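Long-range contacts in outer membrane porin protein 32 (Delftia acidovorans, PDB 2FGQ), which forms anion-selective channels across the outer membrane as a homotrimeric porin: residues Thr102-Phe107 with Ser220-Gln225; Leu183-Gly188 with Leu208-Asn213; Asn239-Gly244 with Tyr259-Gln264; Gln273-Tyr278 with Asn291-Lys296. All coordinates share one frame; numbering follows the deposited sequence.

Contact 1 (Thr102-Phe107 with Ser220-Gln225). With MLT (D-malate), chain H.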
loop_
_atom_site.group_PDB
_atom_site.type_symbol
_atom_site.label_atom_id
_atom_site.label_comp_id
_atom_site.label_asym_id
_atom_site.label_seq_id
_atom_site.Cartn_x
_atom_site.Cartn_y
_atom_site.Cartn_z
ATOM N N THR A 102 1.636 27.844 2.147
ATOM C CA THR A 102 2.608 27.297 1.199
ATOM C C THR A 102 2.309 27.757 -0.238
ATOM O O THR A 102 3.164 27.655 -1.081
ATOM C CB THR A 102 2.719 25.741 1.216
ATOM O OG1 THR A 102 1.447 25.133 1.011
ATOM C CG2 THR A 102 3.216 25.256 2.533
ATOM N N SER A 103 1.113 28.279 -0.497
ATOM C CA SER A 103 0.782 28.812 -1.825
ATOM C C SER A 103 1.687 30.001 -2.256
ATOM O O SER A 103 1.793 30.289 -3.455
ATOM C CB SER A 103 -0.700 29.203 -1.899
ATOM O OG SER A 103 -0.906 30.465 -1.236
ATOM N N TYR A 104 2.366 30.649 -1.314
ATOM C CA TYR A 104 3.268 31.770 -1.596
ATOM C C TYR A 104 4.689 31.347 -2.003
ATOM O O TYR A 104 5.491 32.161 -2.440
ATOM C CB TYR A 104 3.316 32.725 -0.395
ATOM C CG TYR A 104 1.967 33.290 -0.110
ATOM C CD1 TYR A 104 1.451 34.291 -0.911
ATOM C CD2 TYR A 104 1.171 32.780 0.909
ATOM C CE1 TYR A 104 0.198 34.760 -0.713
ATOM C CE2 TYR A 104 -0.076 33.265 1.145
ATOM C CZ TYR A 104 -0.586 34.256 0.318
ATOM O OH TYR A 104 -1.860 34.756 0.540
ATOM N N ASP A 105 4.992 30.062 -1.855
ATOM C CA ASP A 105 6.255 29.505 -2.278
ATOM C C ASP A 105 6.190 29.203 -3.773
ATOM O O ASP A 105 5.368 28.406 -4.214
ATOM C CB ASP A 105 6.439 28.202 -1.506
ATOM C CG ASP A 105 7.781 27.562 -1.674
ATOM O OD1 ASP A 105 8.652 27.982 -2.448
ATOM O OD2 ASP A 105 8.032 26.551 -0.969
ATOM N N LEU A 106 7.064 29.816 -4.553
ATOM C CA LEU A 106 7.025 29.628 -5.994
ATOM C C LEU A 106 7.445 28.253 -6.470
ATOM O O LEU A 106 7.171 27.885 -7.621
ATOM C CB LEU A 106 7.900 30.687 -6.639
ATOM C CG LEU A 106 7.264 32.014 -7.051
ATOM C CD1 LEU A 106 5.974 32.342 -6.406
ATOM C CD2 LEU A 106 8.292 33.077 -6.910
ATOM N N PHE A 107 8.086 27.505 -5.568
ATOM C CA PHE A 107 8.553 26.145 -5.833
ATOM C C PHE A 107 7.660 25.126 -5.156
ATOM O O PHE A 107 7.962 23.939 -5.161
ATOM C CB PHE A 107 9.997 26.003 -5.372
ATOM C CG PHE A 107 10.948 26.703 -6.267
ATOM C CD1 PHE A 107 11.397 26.078 -7.420
ATOM C CD2 PHE A 107 11.351 27.982 -6.001
ATOM C CE1 PHE A 107 12.268 26.735 -8.250
ATOM C CE2 PHE A 107 12.213 28.655 -6.867
ATOM C CZ PHE A 107 12.657 28.034 -7.978
ATOM N N SER A 220 6.152 37.354 -4.778
ATOM C CA SER A 220 5.588 36.635 -3.641
ATOM C C SER A 220 6.564 36.678 -2.465
ATOM O O SER A 220 7.744 36.614 -2.664
ATOM C CB SER A 220 5.340 35.188 -4.065
ATOM O OG SER A 220 4.514 34.542 -3.105
ATOM N N GLY A 221 6.051 36.837 -1.254
ATOM C CA GLY A 221 6.850 36.872 -0.046
ATOM C C GLY A 221 6.168 36.161 1.129
ATOM O O GLY A 221 4.937 36.020 1.193
ATOM N N LEU A 222 6.990 35.701 2.071
ATOM C CA LEU A 222 6.505 34.929 3.230
ATOM C C LEU A 222 7.455 35.311 4.387
ATOM O O LEU A 222 8.674 35.385 4.195
ATOM C CB LEU A 222 6.636 33.423 2.976
ATOM C CG LEU A 222 5.512 32.482 2.487
ATOM C CD1 LEU A 222 6.044 31.091 2.179
ATOM C CD2 LEU A 222 4.369 32.325 3.490
ATOM N N LEU A 223 6.887 35.530 5.565
ATOM C CA LEU A 223 7.618 35.649 6.829
ATOM C C LEU A 223 7.012 34.655 7.807
ATOM O O LEU A 223 5.800 34.518 7.872
ATOM C CB LEU A 223 7.412 37.039 7.423
ATOM C CG LEU A 223 7.717 38.211 6.522
ATOM C CD1 LEU A 223 7.133 39.443 7.147
ATOM C CD2 LEU A 223 9.233 38.305 6.372
ATOM N N GLN A 224 7.841 34.010 8.614
ATOM C CA GLN A 224 7.350 33.048 9.556
ATOM C C GLN A 224 8.230 32.989 10.781
ATOM O O GLN A 224 9.454 33.019 10.663
ATOM C CB GLN A 224 7.327 31.632 8.934
ATOM C CG GLN A 224 6.623 30.581 9.769
ATOM C CD GLN A 224 6.567 29.247 9.045
ATOM O OE1 GLN A 224 5.458 28.746 8.711
ATOM N NE2 GLN A 224 7.733 28.670 8.767
ATOM N N GLN A 225 7.598 32.908 11.947
ATOM C CA GLN A 225 8.302 32.587 13.189
ATOM C C GLN A 225 7.747 31.302 13.732
ATOM O O GLN A 225 6.536 31.177 13.913
ATOM C CB GLN A 225 8.173 33.685 14.240
ATOM C CG GLN A 225 8.924 33.339 15.491
ATOM C CD GLN A 225 8.967 34.482 16.478
ATOM O OE1 GLN A 225 8.141 34.541 17.379
ATOM N NE2 GLN A 225 9.893 35.413 16.291
HETATM C C1 MLT H . 2.463 18.843 -0.692
HETATM O O1 MLT H . 3.252 18.577 -1.740
HETATM O O2 MLT H . 1.197 19.106 -0.836
HETATM C C2 MLT H . 2.957 18.931 0.705
HETATM O O3 MLT H . 3.939 17.957 0.946
HETATM C C3 MLT H . 3.416 20.360 0.960
HETATM C C4 MLT H . 2.318 21.261 0.430
HETATM O O4 MLT H . 1.627 20.999 -0.654
HETATM O O5 MLT H . 1.995 22.336 1.033
HETATM O O HOH W 1 2.879 32.681 -5.059
#
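Y104 meets the barrel wall at S220 and L222. The OG of S220 donates a hydrogen bond to the backbone O of Y104, 2.7 Å away. It arrives in the carbonyl plane on a lone pair, with a C=O...OG angle of 116°. S220 OG stands anti to its own backbone N (chi1 -166°), and this carries it to the Y104 carbonyl. The same OG lies at the edge of the Y104 ring, near its plane. A water links it to the backbone O of S103, donating to both.

The side chains of Y104 and L222 cross at about a right angle. CG of L222 packs on CB of Y104 at 3.6 Å, and CD2 of L222 approaches CD2 of the ring. The S103 hydroxyl OG lies over one ring face, toward the rim. The phenol OH reaches strand 183-196, where it is hydrogen-bonded to S184 and S186.

Residues 102-107 belong to the long loop that, as in other trimeric porins, folds into the barrel and narrows the channel. T102 OG1 lies 2.9 Å from O5 of the bound D-malate, but S98 O is also within reach of its proton. T36, R75 and R133 hold the malate as well.

Beyond Y104, CD1 of L106 rests on CB of S220 at 3.7 Å. CB of D105 points away from the strand. Its OD1 accepts from F107 N at 3.2 Å, from above the carboxylate plane, in an Asx turn. Its OD2 accepts from the backbone N of A109 and of F115.

Contact 2 (Leu183-Gly188 with Leu208-Asn213)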
loop_
_atom_site.group_PDB
_atom_site.type_symbol
_atom_site.label_atom_id
_atom_site.label_comp_id
_atom_site.label_asym_id
_atom_site.label_seq_id
_atom_site.Cartn_x
_atom_site.Cartn_y
_atom_site.Cartn_z
ATOM N N LEU A 183 -4.224 39.604 -6.374
ATOM C CA LEU A 183 -3.696 39.885 -5.049
ATOM C C LEU A 183 -4.110 38.809 -4.056
ATOM O O LEU A 183 -5.258 38.398 -3.998
ATOM C CB LEU A 183 -4.196 41.238 -4.555
ATOM C CG LEU A 183 -3.808 41.628 -3.127
ATOM C CD1 LEU A 183 -2.335 41.800 -2.994
ATOM C CD2 LEU A 183 -4.525 42.901 -2.651
ATOM N N SER A 184 -3.139 38.380 -3.271
ATOM C CA SER A 184 -3.354 37.399 -2.212
ATOM C C SER A 184 -2.538 37.788 -1.001
ATOM O O SER A 184 -1.353 38.118 -1.131
ATOM C CB SER A 184 -2.913 36.005 -2.703
ATOM O OG SER A 184 -3.178 34.983 -1.742
ATOM N N ALA A 185 -3.165 37.752 0.172
ATOM C CA ALA A 185 -2.428 37.933 1.415
ATOM C C ALA A 185 -3.098 37.096 2.503
ATOM O O ALA A 185 -4.310 37.014 2.555
ATOM C CB ALA A 185 -2.433 39.378 1.820
ATOM N N SER A 186 -2.294 36.521 3.380
ATOM C CA SER A 186 -2.811 35.631 4.405
ATOM C C SER A 186 -1.994 35.726 5.673
ATOM O O SER A 186 -0.774 35.849 5.612
ATOM C CB SER A 186 -2.767 34.151 3.955
ATOM O OG SER A 186 -3.263 33.933 2.640
ATOM N N LEU A 187 -2.680 35.593 6.806
ATOM C CA LEU A 187 -2.062 35.495 8.116
ATOM C C LEU A 187 -2.524 34.200 8.769
ATOM O O LEU A 187 -3.716 33.987 8.940
ATOM C CB LEU A 187 -2.462 36.675 8.998
ATOM C CG LEU A 187 -2.008 36.590 10.469
ATOM C CD1 LEU A 187 -0.508 36.677 10.577
ATOM C CD2 LEU A 187 -2.699 37.699 11.264
ATOM N N GLY A 188 -1.557 33.341 9.104
ATOM C CA GLY A 188 -1.815 32.074 9.754
ATOM C C GLY A 188 -1.228 32.024 11.157
ATOM O O GLY A 188 -0.163 32.568 11.428
ATOM N N LEU A 208 2.987 35.004 7.749
ATOM C CA LEU A 208 2.379 36.038 6.931
ATOM C C LEU A 208 2.859 35.889 5.508
ATOM O O LEU A 208 4.042 35.805 5.296
ATOM C CB LEU A 208 2.759 37.422 7.502
ATOM C CG LEU A 208 2.147 38.619 6.788
ATOM C CD1 LEU A 208 0.658 38.691 6.977
ATOM C CD2 LEU A 208 2.814 39.926 7.269
ATOM N N GLY A 209 1.952 35.856 4.533
ATOM C CA GLY A 209 2.352 35.745 3.146
ATOM C C GLY A 209 1.559 36.712 2.290
ATOM O O GLY A 209 0.438 37.065 2.629
ATOM N N ALA A 210 2.165 37.151 1.191
ATOM C CA ALA A 210 1.475 38.021 0.224
ATOM C C ALA A 210 2.059 37.829 -1.146
ATOM O O ALA A 210 3.238 37.494 -1.284
ATOM C CB ALA A 210 1.579 39.483 0.622
ATOM N N SER A 211 1.242 38.055 -2.160
ATOM C CA SER A 211 1.719 37.984 -3.527
ATOM C C SER A 211 0.874 38.863 -4.424
ATOM O O SER A 211 -0.271 39.165 -4.125
ATOM C CB SER A 211 1.705 36.557 -4.083
ATOM O OG SER A 211 0.400 35.974 -4.102
ATOM N N TYR A 212 1.470 39.282 -5.533
ATOM C CA TYR A 212 0.735 39.995 -6.554
ATOM C C TYR A 212 1.151 39.487 -7.899
ATOM O O TYR A 212 2.327 39.457 -8.190
ATOM C CB TYR A 212 0.939 41.524 -6.460
ATOM C CG TYR A 212 -0.103 42.234 -7.297
ATOM C CD1 TYR A 212 0.156 42.579 -8.603
ATOM C CD2 TYR A 212 -1.382 42.475 -6.805
ATOM C CE1 TYR A 212 -0.817 43.180 -9.395
ATOM C CE2 TYR A 212 -2.339 43.070 -7.588
ATOM C CZ TYR A 212 -2.046 43.415 -8.885
ATOM O OH TYR A 212 -3.009 44.024 -9.683
ATOM N N ASN A 213 0.169 39.105 -8.713
ATOM C CA ASN A 213 0.388 38.607 -10.053
ATOM C C ASN A 213 0.081 39.716 -11.057
ATOM O O ASN A 213 -1.087 40.047 -11.283
ATOM C CB ASN A 213 -0.482 37.388 -10.321
ATOM C CG ASN A 213 -0.039 36.636 -11.543
ATOM O OD1 ASN A 213 0.657 37.178 -12.395
ATOM N ND2 ASN A 213 -0.402 35.366 -11.609
#
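L183 and Y212 face each other as a non-hydrogen-bonded pair, and their side chains cross at about a right angle. CB of L183 lies 3.8 Å from CD2 of Y212, at the ring edge. CD1 of L183 also lies at the ring edge, in its plane, and 3.5 Å from S211 O. An alanine in place of Y212 would probably leave the flank of L183 without its ring neighbour and open a gap on the surface. On the same face, A185 CB meets A210 CB at 4.2 Å, and CD1 of L208 touches CB of L187.

The backbone bonds fall in two pairs. S184 N donates to S211 O at 3.1 Å. In return, S211 N donates to S184 O at 2.8 Å. S186 and G209 exchange bonds in the same way. CA-H...O contacts lie between, such as A210 CA to S184 O at 3.1 Å.

S184, S186 and S211 occupy the other face, with G209. CB of S184 packs against OG of S211. Besides Y104, the hydroxyl of S184 bonds to D179 and that of S186 to K100. An apolar outer face and a polar inner one are the mark of an antiparallel hairpin in a porin barrel.

Contact 3 (Asn239-Gly244 with Tyr259-Gln264)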
loop_
_atom_site.group_PDB
_atom_site.type_symbol
_atom_site.label_atom_id
_atom_site.label_comp_id
_atom_site.label_asym_id
_atom_site.label_seq_id
_atom_site.Cartn_x
_atom_site.Cartn_y
_atom_site.Cartn_z
ATOM N N ASN A 239 13.243 32.261 12.797
ATOM C CA ASN A 239 12.588 33.219 11.919
ATOM C C ASN A 239 12.986 32.892 10.486
ATOM O O ASN A 239 14.190 32.847 10.157
ATOM C CB ASN A 239 13.027 34.639 12.278
ATOM C CG ASN A 239 12.581 35.074 13.679
ATOM O OD1 ASN A 239 11.573 34.625 14.193
ATOM N ND2 ASN A 239 13.351 36.004 14.281
ATOM N N SER A 240 11.988 32.739 9.623
ATOM C CA SER A 240 12.212 32.337 8.238
ATOM C C SER A 240 11.586 33.356 7.300
ATOM O O SER A 240 10.486 33.829 7.541
ATOM C CB SER A 240 11.612 30.949 7.961
ATOM O OG SER A 240 12.158 29.948 8.820
ATOM N N TYR A 241 12.301 33.716 6.251
ATOM C CA TYR A 241 11.894 34.783 5.336
ATOM C C TYR A 241 12.100 34.329 3.902
ATOM O O TYR A 241 13.056 33.630 3.617
ATOM C CB TYR A 241 12.807 35.996 5.514
ATOM C CG TYR A 241 13.001 36.515 6.927
ATOM C CD1 TYR A 241 13.869 35.904 7.808
ATOM C CD2 TYR A 241 12.361 37.652 7.345
ATOM C CE1 TYR A 241 14.068 36.396 9.082
ATOM C CE2 TYR A 241 12.549 38.162 8.641
ATOM C CZ TYR A 241 13.406 37.508 9.505
ATOM O OH TYR A 241 13.633 38.001 10.777
ATOM N N MET A 242 11.214 34.722 2.995
ATOM C CA MET A 242 11.386 34.363 1.573
ATOM C C MET A 242 10.785 35.461 0.701
ATOM O O MET A 242 9.778 36.082 1.069
ATOM C CB MET A 242 10.712 33.008 1.339
ATOM C CG MET A 242 10.403 32.541 -0.029
ATOM S SD MET A 242 8.546 31.957 0.029
ATOM C CE MET A 242 8.128 33.381 -0.936
ATOM N N LEU A 243 11.460 35.717 -0.412
ATOM C CA LEU A 243 10.982 36.607 -1.461
ATOM C C LEU A 243 11.306 35.950 -2.776
ATOM O O LEU A 243 12.428 35.486 -2.990
ATOM C CB LEU A 243 11.692 37.972 -1.408
ATOM C CG LEU A 243 11.093 39.076 -2.291
ATOM C CD1 LEU A 243 9.638 39.337 -1.991
ATOM C CD2 LEU A 243 11.854 40.366 -2.068
ATOM N N GLY A 244 10.319 35.909 -3.656
ATOM C CA GLY A 244 10.505 35.334 -4.969
ATOM C C GLY A 244 9.731 36.018 -6.058
ATOM O O GLY A 244 8.777 36.771 -5.821
ATOM N N TYR A 259 14.641 33.761 -3.009
ATOM C CA TYR A 259 15.641 33.938 -1.970
ATOM C C TYR A 259 15.011 33.656 -0.622
ATOM O O TYR A 259 13.886 34.079 -0.374
ATOM C CB TYR A 259 16.173 35.409 -1.990
ATOM C CG TYR A 259 17.066 35.714 -0.805
ATOM C CD1 TYR A 259 18.401 35.370 -0.807
ATOM C CD2 TYR A 259 16.533 36.282 0.363
ATOM C CE1 TYR A 259 19.205 35.601 0.313
ATOM C CE2 TYR A 259 17.327 36.538 1.473
ATOM C CZ TYR A 259 18.661 36.184 1.443
ATOM O OH TYR A 259 19.462 36.422 2.546
ATOM N N ALA A 260 15.716 32.962 0.264
ATOM C CA ALA A 260 15.228 32.707 1.607
ATOM C C ALA A 260 16.358 32.848 2.623
ATOM O O ALA A 260 17.545 32.695 2.321
ATOM C CB ALA A 260 14.605 31.313 1.712
ATOM N N LEU A 261 15.954 33.200 3.829
ATOM C CA LEU A 261 16.848 33.314 4.957
ATOM C C LEU A 261 16.212 32.598 6.160
ATOM O O LEU A 261 15.029 32.814 6.459
ATOM C CB LEU A 261 17.028 34.811 5.270
ATOM C CG LEU A 261 17.935 35.193 6.450
ATOM C CD1 LEU A 261 17.337 35.042 7.752
ATOM C CD2 LEU A 261 19.250 34.553 6.446
ATOM N N TYR A 262 17.016 31.813 6.878
ATOM C CA TYR A 262 16.605 31.084 8.065
ATOM C C TYR A 262 17.516 31.486 9.216
ATOM O O TYR A 262 18.713 31.184 9.219
ATOM C CB TYR A 262 16.667 29.572 7.803
ATOM C CG TYR A 262 15.944 29.215 6.540
ATOM C CD1 TYR A 262 14.572 29.242 6.497
ATOM C CD2 TYR A 262 16.637 28.938 5.365
ATOM C CE1 TYR A 262 13.877 28.956 5.338
ATOM C CE2 TYR A 262 15.953 28.633 4.189
ATOM C CZ TYR A 262 14.572 28.628 4.188
ATOM O OH TYR A 262 13.876 28.369 3.039
ATOM N N ASP A 263 16.919 32.183 10.165
ATOM C CA ASP A 263 17.605 32.689 11.338
ATOM C C ASP A 263 17.295 31.796 12.521
ATOM O O ASP A 263 16.229 31.875 13.123
ATOM C CB ASP A 263 17.202 34.125 11.590
ATOM C CG ASP A 263 18.025 34.778 12.667
ATOM O OD1 ASP A 263 18.953 34.136 13.223
ATOM O OD2 ASP A 263 17.801 35.950 13.000
ATOM N N GLN A 264 18.243 30.912 12.814
ATOM C CA GLN A 264 18.094 29.832 13.763
ATOM C C GLN A 264 18.643 30.275 15.106
ATOM O O GLN A 264 19.825 30.150 15.369
ATOM C CB GLN A 264 18.827 28.597 13.227
ATOM C CG GLN A 264 18.261 28.153 11.903
ATOM C CD GLN A 264 19.280 27.426 11.040
ATOM O OE1 GLN A 264 19.967 28.043 10.164
ATOM N NE2 GLN A 264 19.400 26.130 11.273
HETATM O O HOH W 2 15.481 37.201 12.495
#
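Y241 and L261 lie side by side and point the same way. CD1 of Y241 touches CD1 of L261 at 3.6 Å. CG of Y241 is anti to the carbonyl carbon (chi1 -51°), which sets the ring beside L261. The backbone O of L261 sits at the edge of the Y241 ring, in its plane. The two residues also exchange backbone hydrogen bonds, both 2.9 Å (Y241 N to L261 O and L261 N to Y241 O).

Y259 is paired with L243, and its CB lies 3.9 Å from the backbone O of L243. Its OH bonds to H272 on the next strand. The backbone bond from Y259 N to L243 O is 2.8 Å long and almost straight, at 179°.

D263 pairs with N239 through two backbone bonds. One water accepts from N239 ND2, donates to D263 OD2 at 2.7 Å, and bonds to the Y241 hydroxyl. D263 OD2 also forms a salt bridge with K265, and N239 OD1 accepts from Q225.

On the face opposite Y241 and L261, OG of S240 meets the edge of the Y262 ring at CD1, 3.4 Å away. The Y262 hydroxyl bonds to the backbone N of M116. These paired strands form an antiparallel hairpin in the wall of the porin barrel.

Contact 4 (Gln273-Tyr278 with Asn291-Lys296)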
loop_
_atom_site.group_PDB
_atom_site.type_symbol
_atom_site.label_atom_id
_atom_site.label_comp_id
_atom_site.label_asym_id
_atom_site.label_seq_id
_atom_site.Cartn_x
_atom_site.Cartn_y
_atom_site.Cartn_z
ATOM N N GLN A 273 19.567 31.116 1.099
ATOM C CA GLN A 273 19.337 30.226 -0.037
ATOM C C GLN A 273 18.883 31.012 -1.238
ATOM O O GLN A 273 18.104 31.925 -1.122
ATOM C CB GLN A 273 18.249 29.200 0.281
ATOM C CG GLN A 273 18.223 28.074 -0.747
ATOM C CD GLN A 273 17.173 27.047 -0.491
ATOM O OE1 GLN A 273 16.778 26.834 0.670
ATOM N NE2 GLN A 273 16.691 26.387 -1.584
ATOM N N ILE A 274 19.382 30.636 -2.403
ATOM C CA ILE A 274 18.912 31.166 -3.674
ATOM C C ILE A 274 18.614 29.974 -4.587
ATOM O O ILE A 274 19.427 29.061 -4.706
ATOM C CB ILE A 274 19.962 32.082 -4.347
ATOM C CG1 ILE A 274 20.401 33.205 -3.441
ATOM C CG2 ILE A 274 19.380 32.686 -5.629
ATOM C CD1 ILE A 274 21.722 33.880 -3.959
ATOM N N THR A 275 17.453 30.012 -5.231
ATOM C CA THR A 275 17.051 29.001 -6.174
ATOM C C THR A 275 16.531 29.623 -7.450
ATOM O O THR A 275 15.685 30.520 -7.405
ATOM C CB THR A 275 15.927 28.179 -5.569
ATOM O OG1 THR A 275 16.313 27.754 -4.262
ATOM C CG2 THR A 275 15.684 26.889 -6.381
ATOM N N LEU A 276 17.053 29.125 -8.572
ATOM C CA LEU A 276 16.583 29.446 -9.898
ATOM C C LEU A 276 15.912 28.213 -10.500
ATOM O O LEU A 276 16.455 27.116 -10.446
ATOM C CB LEU A 276 17.759 29.857 -10.781
ATOM C CG LEU A 276 17.390 30.201 -12.200
ATOM C CD1 LEU A 276 16.648 31.542 -12.313
ATOM C CD2 LEU A 276 18.701 30.228 -13.035
ATOM N N GLY A 277 14.752 28.395 -11.095
ATOM C CA GLY A 277 14.041 27.293 -11.731
ATOM C C GLY A 277 13.483 27.647 -13.100
ATOM O O GLY A 277 13.171 28.782 -13.378
ATOM N N TYR A 278 13.309 26.639 -13.936
ATOM C CA TYR A 278 12.684 26.801 -15.218
ATOM C C TYR A 278 11.745 25.621 -15.425
ATOM O O TYR A 278 12.103 24.501 -15.116
ATOM C CB TYR A 278 13.735 26.812 -16.339
ATOM C CG TYR A 278 13.159 27.325 -17.632
ATOM C CD1 TYR A 278 12.954 28.679 -17.790
ATOM C CD2 TYR A 278 12.782 26.469 -18.663
ATOM C CE1 TYR A 278 12.418 29.202 -18.927
ATOM C CE2 TYR A 278 12.225 27.012 -19.870
ATOM C CZ TYR A 278 12.042 28.388 -19.951
ATOM O OH TYR A 278 11.497 29.015 -21.075
ATOM N N ASN A 291 15.932 22.845 -11.716
ATOM C CA ASN A 291 16.136 23.645 -10.522
ATOM C C ASN A 291 17.624 23.699 -10.213
ATOM O O ASN A 291 18.306 22.668 -10.308
ATOM C CB ASN A 291 15.453 22.986 -9.325
ATOM C CG ASN A 291 13.978 22.855 -9.472
ATOM O OD1 ASN A 291 13.391 21.844 -8.999
ATOM N ND2 ASN A 291 13.346 23.859 -9.998
ATOM N N LEU A 292 18.117 24.895 -9.878
ATOM C CA LEU A 292 19.493 25.111 -9.459
ATOM C C LEU A 292 19.439 25.862 -8.155
ATOM O O LEU A 292 18.863 26.949 -8.108
ATOM C CB LEU A 292 20.234 25.973 -10.508
ATOM C CG LEU A 292 21.651 26.432 -10.195
ATOM C CD1 LEU A 292 22.605 25.277 -9.971
ATOM C CD2 LEU A 292 22.157 27.342 -11.324
ATOM N N ALA A 293 20.079 25.349 -7.124
ATOM C CA ALA A 293 20.022 26.008 -5.822
ATOM C C ALA A 293 21.373 26.092 -5.147
ATOM O O ALA A 293 22.262 25.259 -5.330
ATOM C CB ALA A 293 19.081 25.277 -4.937
ATOM N N PHE A 294 21.502 27.130 -4.330
ATOM C CA PHE A 294 22.713 27.395 -3.566
ATOM C C PHE A 294 22.275 27.730 -2.161
ATOM O O PHE A 294 21.483 28.639 -1.975
ATOM C CB PHE A 294 23.491 28.581 -4.178
ATOM C CG PHE A 294 24.784 28.877 -3.485
ATOM C CD1 PHE A 294 25.843 27.990 -3.561
ATOM C CD2 PHE A 294 24.939 30.069 -2.753
ATOM C CE1 PHE A 294 27.057 28.272 -2.911
ATOM C CE2 PHE A 294 26.132 30.353 -2.094
ATOM C CZ PHE A 294 27.201 29.463 -2.192
ATOM N N LEU A 295 22.787 26.989 -1.190
ATOM C CA LEU A 295 22.447 27.131 0.198
ATOM C C LEU A 295 23.740 27.408 0.969
ATOM O O LEU A 295 24.645 26.598 1.008
ATOM C CB LEU A 295 21.785 25.863 0.719
ATOM C CG LEU A 295 21.259 25.724 2.138
ATOM C CD1 LEU A 295 20.250 26.791 2.472
ATOM C CD2 LEU A 295 20.642 24.315 2.385
ATOM N N LYS A 296 23.796 28.573 1.609
ATOM C CA LYS A 296 24.963 28.988 2.371
ATOM C C LYS A 296 24.654 28.982 3.848
ATOM O O LYS A 296 23.887 29.809 4.318
ATOM C CB LYS A 296 25.316 30.409 1.952
ATOM C CG LYS A 296 26.515 31.007 2.641
ATOM C CD LYS A 296 26.784 32.419 2.034
ATOM C CE LYS A 296 27.916 32.428 1.007
ATOM N NZ LYS A 296 27.538 33.089 -0.299
#
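Q273 and L295 pack against each other on the buried face of an antiparallel hairpin in the porin barrel. Their side chains cross obliquely. CD1 of L295 lies 3.8 Å from CB of Q273 and is also near CG and OE1. CG of Q273 is anti to the backbone N (chi1 -167°) and runs past the backbone O of F294 at 3.5 Å. The chain stays extended beyond CG. Its NE2 donates to OG1 of T275 on the same strand, at 3.0 Å, with T275 OG1 tilted 30° out of the amide plane. NE2 also makes a weak hydrogen bond to I112 O. An alanine in place of Q273 would probably leave T275 OG1 without this donor and open a gap beside CD1 of L295.

T275 and A293 come next on this face. CB of A293 meets OG1 of T275 at 3.8 Å, and CG2 of T275 rests near L292 O. F107 of the long inner loop covers T275 and N291. The buried face is thus packed from within.

The opposite face is looser. I274, L276, L292 and F294 point to the surface of the barrel. CB of L276, L292 and F294 come nearest to carbonyl oxygens of the other strand; I274 stays farther off. CB of L292 lies 3.9 Å from L276 O, and CB of F294 is 4.1 Å from I274 O. F294 also touches S320 and T322 on the following strand.

Between the faces, I274 pairs with F294 and L276 with L292 through two backbone bonds each. The shortest runs from L292 N to L276 O, at 2.8 Å.

How the contacts relate
From the N terminus, the chain first reaches 102-107 in the long inner loop. Contact 1 brings this loop to strand 218-230 and closes a loop of 112 residues. Contact 2 is nested inside it and closes the hairpin of strands 183-196 and 199-213. Contacts 3 and 4 follow in series, each closing a hairpin of the same barrel. Strand 218-230 lies between contacts 2 and 3, and strands 253-264 and 269-281 join contact 3 to contact 4. The inner loop reaches all three hairpins: Y104 meets contact 2 and M242 of contact 3, while F107 packs on contact 4.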